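Local coordinates for protein blood group a-and b-cleaving endo-beta-galactosidase (Streptococcus pneumoniae, PDB 2YGM) that forms a tandem NPCBM-type, carbohydrate-binding part of an enzyme that, by its name, cleaves blood group A and B glycans, and probably holds it to such sugars, at residues 61-66 with 159-164. Sequence-based numbering, arbitrary orientation.
With CA (calcium ion), chain E; GLA (alpha-D-galactopyranose), chain C.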
ATOM      1  N   ILE A  61     -12.425   6.302  -8.540  1.00 51.08           N
ATOM      2  CA  ILE A  61     -12.518   6.367 -10.003  1.00 50.16           C
ATOM      3  C   ILE A  61     -13.349   7.584 -10.417  1.00 49.69           C
ATOM      4  O   ILE A  61     -14.410   7.839  -9.845  1.00 49.53           O
ATOM      5  CB  ILE A  61     -13.128   5.063 -10.604  1.00 50.15           C
ATOM      6  CG1 ILE A  61     -12.345   3.819 -10.152  1.00 49.98           C
ATOM      7  CG2 ILE A  61     -13.220   5.136 -12.132  1.00 49.76           C
ATOM      8  CD1 ILE A  61     -10.872   3.791 -10.552  1.00 49.00           C
ATOM      9  N   GLY A  62     -12.858   8.331 -11.404  1.00 49.01           N
ATOM     10  CA  GLY A  62     -13.553   9.521 -11.890  1.00 48.31           C
ATOM     11  C   GLY A  62     -13.950   9.424 -13.351  1.00 47.78           C
ATOM     12  O   GLY A  62     -13.096   9.230 -14.217  1.00 47.73           O
ATOM     13  N   THR A  63     -15.245   9.571 -13.627  1.00 47.15           N
ATOM     14  CA  THR A  63     -15.753   9.434 -14.992  1.00 46.55           C
ATOM     15  C   THR A  63     -16.822  10.466 -15.350  1.00 46.18           C
ATOM     16  O   THR A  63     -17.219  11.281 -14.518  1.00 46.19           O
ATOM     17  CB  THR A  63     -16.268   7.989 -15.275  1.00 46.59           C
ATOM     18  OG1 THR A  63     -16.498   7.829 -16.683  1.00 46.56           O
ATOM     19  CG2 THR A  63     -17.562   7.694 -14.512  1.00 46.43           C
ATOM     20  N   VAL A  64     -17.258  10.436 -16.607  1.00 45.76           N
ATOM     21  CA  VAL A  64     -18.414  11.199 -17.054  1.00 45.37           C
ATOM     22  C   VAL A  64     -19.476  10.196 -17.480  1.00 45.32           C
ATOM     23  O   VAL A  64     -19.195   9.296 -18.267  1.00 45.31           O
ATOM     24  CB  VAL A  64     -18.060  12.163 -18.216  1.00 45.44           C
ATOM     25  CG1 VAL A  64     -19.315  12.750 -18.846  1.00 45.11           C
ATOM     26  CG2 VAL A  64     -17.146  13.282 -17.724  1.00 45.05           C
ATOM     27  N   ALA A  65     -20.685  10.346 -16.942  1.00 45.24           N
ATOM     28  CA  ALA A  65     -21.799   9.444 -17.242  1.00 45.33           C
ATOM     29  C   ALA A  65     -22.179   9.485 -18.721  1.00 45.31           C
ATOM     30  O   ALA A  65     -21.986  10.504 -19.383  1.00 45.45           O
ATOM     31  CB  ALA A  65     -23.001   9.782 -16.376  1.00 45.20           C
ATOM     32  N   ASP A  66     -22.702   8.374 -19.230  1.00 45.27           N
ATOM     33  CA  ASP A  66     -23.190   8.306 -20.608  1.00 45.37           C
ATOM     34  C   ASP A  66     -24.525   7.552 -20.645  1.00 45.41           C
ATOM     35  O   ASP A  66     -25.366   7.757 -19.770  1.00 45.36           O
ATOM     36  CB  ASP A  66     -22.136   7.676 -21.529  1.00 45.49           C
ATOM     37  CG  ASP A  66     -22.175   8.241 -22.948  1.00 45.74           C
ATOM     38  OD1 ASP A  66     -22.919   9.211 -23.199  1.00 46.54           O
ATOM     39  OD2 ASP A  66     -21.452   7.710 -23.818  1.00 45.89           O
ATOM     40  N   ASP A 159     -21.614  15.747 -15.632  1.00 42.68           N
ATOM     41  CA  ASP A 159     -21.879  14.477 -14.965  1.00 42.50           C
ATOM     42  C   ASP A 159     -20.589  13.811 -14.496  1.00 42.46           C
ATOM     43  O   ASP A 159     -20.300  12.662 -14.852  1.00 42.27           O
ATOM     44  CB  ASP A 159     -22.670  13.539 -15.882  1.00 42.43           C
ATOM     45  CG  ASP A 159     -24.053  14.064 -16.211  1.00 42.28           C
ATOM     46  OD1 ASP A 159     -24.417  15.168 -15.754  1.00 42.65           O
ATOM     47  OD2 ASP A 159     -24.793  13.371 -16.936  1.00 41.26           O
ATOM     48  N   GLU A 160     -19.829  14.544 -13.685  1.00 42.33           N
ATOM     49  CA  GLU A 160     -18.543  14.089 -13.167  1.00 42.41           C
ATOM     50  C   GLU A 160     -18.728  13.046 -12.063  1.00 42.32           C
ATOM     51  O   GLU A 160     -18.415  13.304 -10.899  1.00 42.27           O
ATOM     52  CB  GLU A 160     -17.749  15.278 -12.616  1.00 42.61           C
ATOM     53  CG  GLU A 160     -17.570  16.440 -13.584  1.00 42.90           C
ATOM     54  CD  GLU A 160     -16.372  16.271 -14.477  1.00 43.18           C
ATOM     55  OE1 GLU A 160     -15.268  16.018 -13.952  1.00 43.63           O
ATOM     56  OE2 GLU A 160     -16.534  16.397 -15.708  1.00 43.96           O
ATOM     57  N   VAL A 161     -19.239  11.873 -12.432  1.00 42.08           N
ATOM     58  CA  VAL A 161     -19.490  10.814 -11.462  1.00 41.79           C
ATOM     59  C   VAL A 161     -18.170  10.306 -10.909  1.00 41.99           C
ATOM     60  O   VAL A 161     -17.232  10.026 -11.665  1.00 41.94           O
ATOM     61  CB  VAL A 161     -20.297   9.638 -12.065  1.00 41.70           C
ATOM     62  CG1 VAL A 161     -20.330   8.443 -11.111  1.00 40.64           C
ATOM     63  CG2 VAL A 161     -21.713  10.086 -12.405  1.00 41.64           C
ATOM     64  N   VAL A 162     -18.108  10.209  -9.585  1.00 41.99           N
ATOM     65  CA  VAL A 162     -16.967   9.621  -8.907  1.00 42.18           C
ATOM     66  C   VAL A 162     -17.376   8.410  -8.077  1.00 42.48           C
ATOM     67  O   VAL A 162     -18.381   8.432  -7.356  1.00 42.45           O
ATOM     68  CB  VAL A 162     -16.194  10.653  -8.033  1.00 42.37           C
ATOM     69  CG1 VAL A 162     -15.434  11.644  -8.917  1.00 42.14           C
ATOM     70  CG2 VAL A 162     -17.129  11.386  -7.069  1.00 41.88           C
ATOM     71  N   PHE A 163     -16.596   7.346  -8.206  1.00 42.82           N
ATOM     72  CA  PHE A 163     -16.720   6.198  -7.330  1.00 43.26           C
ATOM     73  C   PHE A 163     -15.625   6.310  -6.276  1.00 43.70           C
ATOM     74  O   PHE A 163     -14.588   5.651  -6.359  1.00 43.76           O
ATOM     75  CB  PHE A 163     -16.621   4.898  -8.131  1.00 43.13           C
ATOM     76  CG  PHE A 163     -17.752   4.700  -9.102  1.00 42.77           C
ATOM     77  CD1 PHE A 163     -17.692   5.240 -10.387  1.00 42.59           C
ATOM     78  CD2 PHE A 163     -18.879   3.975  -8.735  1.00 42.17           C
ATOM     79  CE1 PHE A 163     -18.734   5.059 -11.289  1.00 42.01           C
ATOM     80  CE2 PHE A 163     -19.927   3.789  -9.630  1.00 42.13           C
ATOM     81  CZ  PHE A 163     -19.854   4.333 -10.911  1.00 42.04           C
ATOM     82  N   ALA A 164     -15.873   7.171  -5.291  1.00 44.36           N
ATOM     83  CA  ALA A 164     -14.888   7.519  -4.267  1.00 45.06           C
ATOM     84  C   ALA A 164     -14.646   6.386  -3.287  1.00 45.58           C
ATOM     85  O   ALA A 164     -15.595   5.778  -2.778  1.00 45.80           O
ATOM     86  CB  ALA A 164     -15.312   8.781  -3.526  1.00 45.16           C
TER
HETATM   87 CA    CA E 505     -26.812  14.457 -17.406  1.00 44.81          CA
HETATM   88  C1  GLA C   4     -19.161  19.938 -19.429  1.00 55.06           C
HETATM   89  C2  GLA C   4     -18.187  20.022 -18.248  1.00 54.45           C
HETATM   90  C3  GLA C   4     -16.954  19.168 -18.524  1.00 53.90           C
HETATM   91  C4  GLA C   4     -17.366  17.726 -18.791  1.00 54.00           C
HETATM   92  C5  GLA C   4     -18.361  17.678 -19.952  1.00 54.05           C
HETATM   93  C6  GLA C   4     -18.878  16.255 -20.156  1.00 53.45           C
HETATM   94  O2  GLA C   4     -17.790  21.356 -18.033  1.00 54.44           O
HETATM   95  O3  GLA C   4     -16.077  19.229 -17.428  1.00 53.59           O
HETATM   96  O4  GLA C   4     -17.941  17.167 -17.629  1.00 53.80           O
HETATM   97  O5  GLA C   4     -19.450  18.578 -19.765  1.00 54.67           O
HETATM   98  O6  GLA C   4     -19.939  16.249 -21.083  1.00 53.30           O
HETATM   99  O   HOH W   1     -28.965  14.843 -18.062  1.00 43.95           O
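An antiparallel backbone ladder joins Ile-61 and Gly-62 of strand 60-62 to Phe-163 and Val-162 of strand 161-171, and runs on into the loops that reach the sugar site. Ile-61 and Phe-163 form the hydrogen-bonded pair: Phe-163 N gives to Ile-61 O at 2.8 Å, in the carbonyl plane, whereas Ile-61 N meets Phe-163 O from above the Phe-163 carbonyl plane, 54° out of it. Thr-63 N continues the ladder to Val-161 O at 2.8 Å, almost straight at hydrogen (172°). Beyond it, Glu-160 centres an inverse gamma turn, and Asp-159 O, accepting from both Val-161 N and Ala-65 N, ties that turn to the loop that follows strand 60-62. Within this NPCBM domain, a beta-sandwich-like module, Thr-63, Ala-65, Val-161 and Phe-163 all touch strand 145-151 of the second sheet. Here Thr-63 CG2 lies beside Val-161 and reaches the edge of the Phe-163 ring, 4.3 Å from CE1. The Ala-65 methyl packs 3.8 Å from Asp-159 CB, while Asp-159 OD2 binds calcium with the carbonyls of Val-102, Ala-152 and His-155. Glu-160, bent at CB-CG (chi2 -87°), brings OE2 to alpha-galactose O4 at 2.5 Å and accepts a weaker bond from O3; Thr-35 also bonds OE2. Crossing it at a slant, Val-64 presents CG2 to OE2 and CG1 to alpha-galactose C6, 3.8 Å away.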